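Local coordinates for T-lymphoma invasion and metastasis-inducing protein 1 (Homo sapiens, PDB 4K2P) that probably activates Rac-type GTPases as a guanine nucleotide exchange factor, and binds phosphoinositides and partner proteins through its PH and coiled-coil extension region, at residues E182-M190 against F236-T244. The protein carries 5 engineered substitutions. Residues are numbered along the deposited sequence; the frame is centred on the assembly and turned at random.
Sequences EQNLEQFQM and FHALVAART. With CA (calcium ion), chain E.
Arg243 reaches toward helix 182-190 and holds Glu186 by one oxygen: NH1 and NH2 both donate to OE1, at 3.1 Å and 3.0 Å. The grip is end-on, the two terminal nitrogens sharing an acceptor nearly in the guanidinium plane; both approach from above the same carboxylate face. The arginine chain, extended from CG to NE, spans the gap; Gln183 CD lies over one guanidinium face and Val240 CG2, more loosely, over the opposite one, both offset toward the rim. The second oxygen, Glu186 OE2, accepts from Ser218 N and Thr221 OG1, so the buried carboxylate is satisfied at both oxygens and probably stays ionised. Deeper in, the methyl of Met190 sits on the Phe236 ring, CE lying 3.4 Å from the centroid and 16° off the normal, a CH-pi contact. Bends at chi2 (61°) and chi3 fold the thioether over so that Met190 SD packs 3.7 Å from His237 CB. Gln187 OE1 rests against Val240 CG1 at 3.6 Å, while its NE2 bonds Asp191. Beyond this shell, Leu213 touches both Met190 and Phe236, and His237 ND1 pairs with Ser92 OG of the PH sheet. With axes 10.3 Å apart and crossing at -122°, the pair is an oblique helix-helix packing that ties the C-terminal extension to the long coiled-coil helix 168-203 of the CC-Ex domain.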
loop_
_atom_site.group_PDB
_atom_site.type_symbol
_atom_site.label_atom_id
_atom_site.label_comp_id
_atom_site.label_asym_id
_atom_site.label_seq_id
_atom_site.Cartn_x
_atom_site.Cartn_y
_atom_site.Cartn_z
ATOM N N GLU A 182 14.051 -10.056 -9.663
ATOM C CA GLU A 182 12.782 -10.561 -9.180
ATOM C C GLU A 182 12.215 -9.607 -8.124
ATOM O O GLU A 182 11.037 -9.250 -8.144
ATOM C CB GLU A 182 12.977 -11.955 -8.604
ATOM C CG GLU A 182 11.723 -12.614 -8.111
ATOM C CD GLU A 182 11.973 -14.043 -7.703
ATOM O OE1 GLU A 182 12.757 -14.270 -6.759
ATOM O OE2 GLU A 182 11.403 -14.938 -8.351
ATOM N N GLN A 183 13.082 -9.192 -7.214
ATOM C CA GLN A 183 12.719 -8.278 -6.150
ATOM C C GLN A 183 12.393 -6.878 -6.684
ATOM O O GLN A 183 11.459 -6.225 -6.205
ATOM C CB GLN A 183 13.853 -8.234 -5.132
ATOM C CG GLN A 183 13.456 -7.713 -3.778
ATOM C CD GLN A 183 14.143 -8.453 -2.651
ATOM O OE1 GLN A 183 14.887 -7.863 -1.869
ATOM N NE2 GLN A 183 13.891 -9.754 -2.557
ATOM N N ASN A 184 13.158 -6.429 -7.678
ATOM C CA ASN A 184 12.928 -5.134 -8.313
ATOM C C ASN A 184 11.555 -5.103 -8.941
ATOM O O ASN A 184 10.858 -4.098 -8.885
ATOM C CB ASN A 184 13.968 -4.831 -9.392
ATOM C CG ASN A 184 15.334 -4.528 -8.828
ATOM O OD1 ASN A 184 15.503 -4.357 -7.628
ATOM N ND2 ASN A 184 16.323 -4.444 -9.705
ATOM N N LEU A 185 11.187 -6.220 -9.557
ATOM C CA LEU A 185 9.936 -6.323 -10.285
ATOM C C LEU A 185 8.750 -6.339 -9.316
ATOM O O LEU A 185 7.700 -5.790 -9.625
ATOM C CB LEU A 185 9.952 -7.565 -11.183
ATOM C CG LEU A 185 10.834 -7.400 -12.420
ATOM C CD1 LEU A 185 11.111 -8.733 -13.102
ATOM C CD2 LEU A 185 10.195 -6.441 -13.405
ATOM N N GLU A 186 8.928 -6.932 -8.142
ATOM C CA GLU A 186 7.908 -6.869 -7.100
ATOM C C GLU A 186 7.644 -5.434 -6.686
ATOM O O GLU A 186 6.496 -5.028 -6.521
ATOM C CB GLU A 186 8.319 -7.651 -5.864
ATOM C CG GLU A 186 8.144 -9.140 -5.957
ATOM C CD GLU A 186 8.477 -9.807 -4.637
ATOM O OE1 GLU A 186 9.549 -9.500 -4.076
ATOM O OE2 GLU A 186 7.658 -10.602 -4.137
ATOM N N GLN A 187 8.727 -4.685 -6.509
ATOM C CA GLN A 187 8.667 -3.292 -6.090
ATOM C C GLN A 187 8.001 -2.446 -7.168
ATOM O O GLN A 187 7.159 -1.604 -6.866
ATOM C CB GLN A 187 10.078 -2.781 -5.790
ATOM C CG GLN A 187 10.207 -1.289 -5.476
ATOM C CD GLN A 187 9.643 -0.917 -4.121
ATOM O OE1 GLN A 187 10.249 -1.204 -3.086
ATOM N NE2 GLN A 187 8.488 -0.255 -4.117
ATOM N N PHE A 188 8.365 -2.691 -8.423
ATOM C CA PHE A 188 7.860 -1.911 -9.541
ATOM C C PHE A 188 6.367 -2.157 -9.743
ATOM O O PHE A 188 5.620 -1.223 -10.033
ATOM C CB PHE A 188 8.600 -2.244 -10.842
ATOM C CG PHE A 188 10.024 -1.750 -10.904
ATOM C CD1 PHE A 188 10.444 -0.649 -10.174
ATOM C CD2 PHE A 188 10.943 -2.382 -11.724
ATOM C CE1 PHE A 188 11.757 -0.204 -10.252
ATOM C CE2 PHE A 188 12.253 -1.940 -11.798
ATOM C CZ PHE A 188 12.654 -0.845 -11.063
ATOM N N GLN A 189 5.943 -3.411 -9.605
ATOM C CA GLN A 189 4.552 -3.785 -9.836
ATOM C C GLN A 189 3.666 -3.246 -8.731
ATOM O O GLN A 189 2.505 -2.921 -8.958
ATOM C CB GLN A 189 4.393 -5.300 -9.927
ATOM C CG GLN A 189 5.021 -5.922 -11.158
ATOM C CD GLN A 189 4.244 -5.636 -12.420
ATOM O OE1 GLN A 189 3.227 -4.951 -12.400
ATOM N NE2 GLN A 189 4.725 -6.159 -13.529
ATOM N N MET A 190 4.216 -3.205 -7.527
ATOM C CA MET A 190 3.534 -2.640 -6.387
ATOM C C MET A 190 3.361 -1.126 -6.596
ATOM O O MET A 190 2.289 -0.582 -6.345
ATOM C CB MET A 190 4.317 -2.933 -5.105
ATOM C CG MET A 190 3.637 -2.495 -3.834
ATOM S SD MET A 190 2.050 -3.306 -3.553
ATOM C CE MET A 190 2.560 -5.027 -3.426
ATOM N N PHE A 236 1.041 -7.880 0.995
ATOM C CA PHE A 236 2.046 -7.833 -0.061
ATOM C C PHE A 236 2.716 -6.469 -0.004
ATOM O O PHE A 236 3.939 -6.363 0.028
ATOM C CB PHE A 236 1.375 -8.080 -1.418
ATOM C CG PHE A 236 2.323 -8.237 -2.578
ATOM C CD1 PHE A 236 3.699 -8.286 -2.401
ATOM C CD2 PHE A 236 1.821 -8.344 -3.860
ATOM C CE1 PHE A 236 4.550 -8.436 -3.487
ATOM C CE2 PHE A 236 2.669 -8.500 -4.947
ATOM C CZ PHE A 236 4.033 -8.539 -4.759
ATOM N N HIS A 237 1.894 -5.426 0.056
ATOM C CA HIS A 237 2.388 -4.061 0.113
ATOM C C HIS A 237 3.205 -3.850 1.368
ATOM O O HIS A 237 4.257 -3.246 1.308
ATOM C CB HIS A 237 1.258 -3.035 0.071
ATOM C CG HIS A 237 1.755 -1.624 0.049
ATOM N ND1 HIS A 237 1.080 -0.576 0.636
ATOM C CD2 HIS A 237 2.882 -1.093 -0.478
ATOM C CE1 HIS A 237 1.763 0.539 0.466
ATOM N NE2 HIS A 237 2.863 0.252 -0.204
ATOM N N ALA A 238 2.718 -4.338 2.508
ATOM C CA ALA A 238 3.422 -4.130 3.770
ATOM C C ALA A 238 4.825 -4.742 3.715
ATOM O O ALA A 238 5.789 -4.149 4.193
ATOM C CB ALA A 238 2.633 -4.715 4.935
ATOM N N LEU A 239 4.924 -5.929 3.131
ATOM C CA LEU A 239 6.192 -6.639 3.041
ATOM C C LEU A 239 7.167 -5.893 2.133
ATOM O O LEU A 239 8.341 -5.742 2.454
ATOM C CB LEU A 239 5.951 -8.063 2.541
ATOM C CG LEU A 239 5.257 -8.969 3.555
ATOM C CD1 LEU A 239 4.668 -10.191 2.879
ATOM C CD2 LEU A 239 6.234 -9.382 4.646
ATOM N N VAL A 240 6.666 -5.392 1.013
ATOM C CA VAL A 240 7.496 -4.669 0.073
ATOM C C VAL A 240 7.965 -3.344 0.660
ATOM O O VAL A 240 9.128 -2.985 0.529
ATOM C CB VAL A 240 6.751 -4.413 -1.253
ATOM C CG1 VAL A 240 7.525 -3.411 -2.136
ATOM C CG2 VAL A 240 6.555 -5.717 -1.995
ATOM N N ALA A 241 7.056 -2.624 1.310
ATOM C CA ALA A 241 7.363 -1.306 1.851
ATOM C C ALA A 241 8.366 -1.420 2.983
ATOM O O ALA A 241 9.190 -0.529 3.185
ATOM C CB ALA A 241 6.092 -0.608 2.327
ATOM N N ALA A 242 8.309 -2.526 3.714
ATOM C CA ALA A 242 9.205 -2.724 4.850
ATOM C C ALA A 242 10.669 -2.860 4.403
ATOM O O ALA A 242 11.585 -2.754 5.219
ATOM C CB ALA A 242 8.790 -3.946 5.637
ATOM N N ARG A 243 10.892 -3.106 3.116
ATOM C CA ARG A 243 12.260 -3.220 2.603
ATOM C C ARG A 243 12.953 -1.873 2.446
ATOM O O ARG A 243 14.179 -1.811 2.403
ATOM C CB ARG A 243 12.269 -3.939 1.263
ATOM C CG ARG A 243 11.711 -5.333 1.315
ATOM C CD ARG A 243 11.498 -5.832 -0.090
ATOM N NE ARG A 243 10.777 -7.093 -0.124
ATOM C CZ ARG A 243 10.356 -7.669 -1.243
ATOM N NH1 ARG A 243 10.578 -7.085 -2.417
ATOM N NH2 ARG A 243 9.702 -8.813 -1.182
ATOM N N THR A 244 12.174 -0.799 2.372
ATOM C CA THR A 244 12.731 0.543 2.206
ATOM C C THR A 244 12.588 1.352 3.488
ATOM O O THR A 244 13.537 1.472 4.265
ATOM C CB THR A 244 12.037 1.306 1.056
ATOM O OG1 THR A 244 10.639 1.445 1.344
ATOM C CG2 THR A 244 12.204 0.570 -0.264
HETATM CA CA CA E . 16.237 -3.688 -5.539
HETATM O O HOH W 1 16.570 -1.637 -4.259
HETATM O O HOH W 2 16.359 -6.070 -5.469
HETATM O O HOH W 3 18.351 -4.209 -4.462
HETATM O O HOH W 4 13.874 -3.101 -5.448
HETATM O O HOH W 5 17.323 -2.283 -7.228
#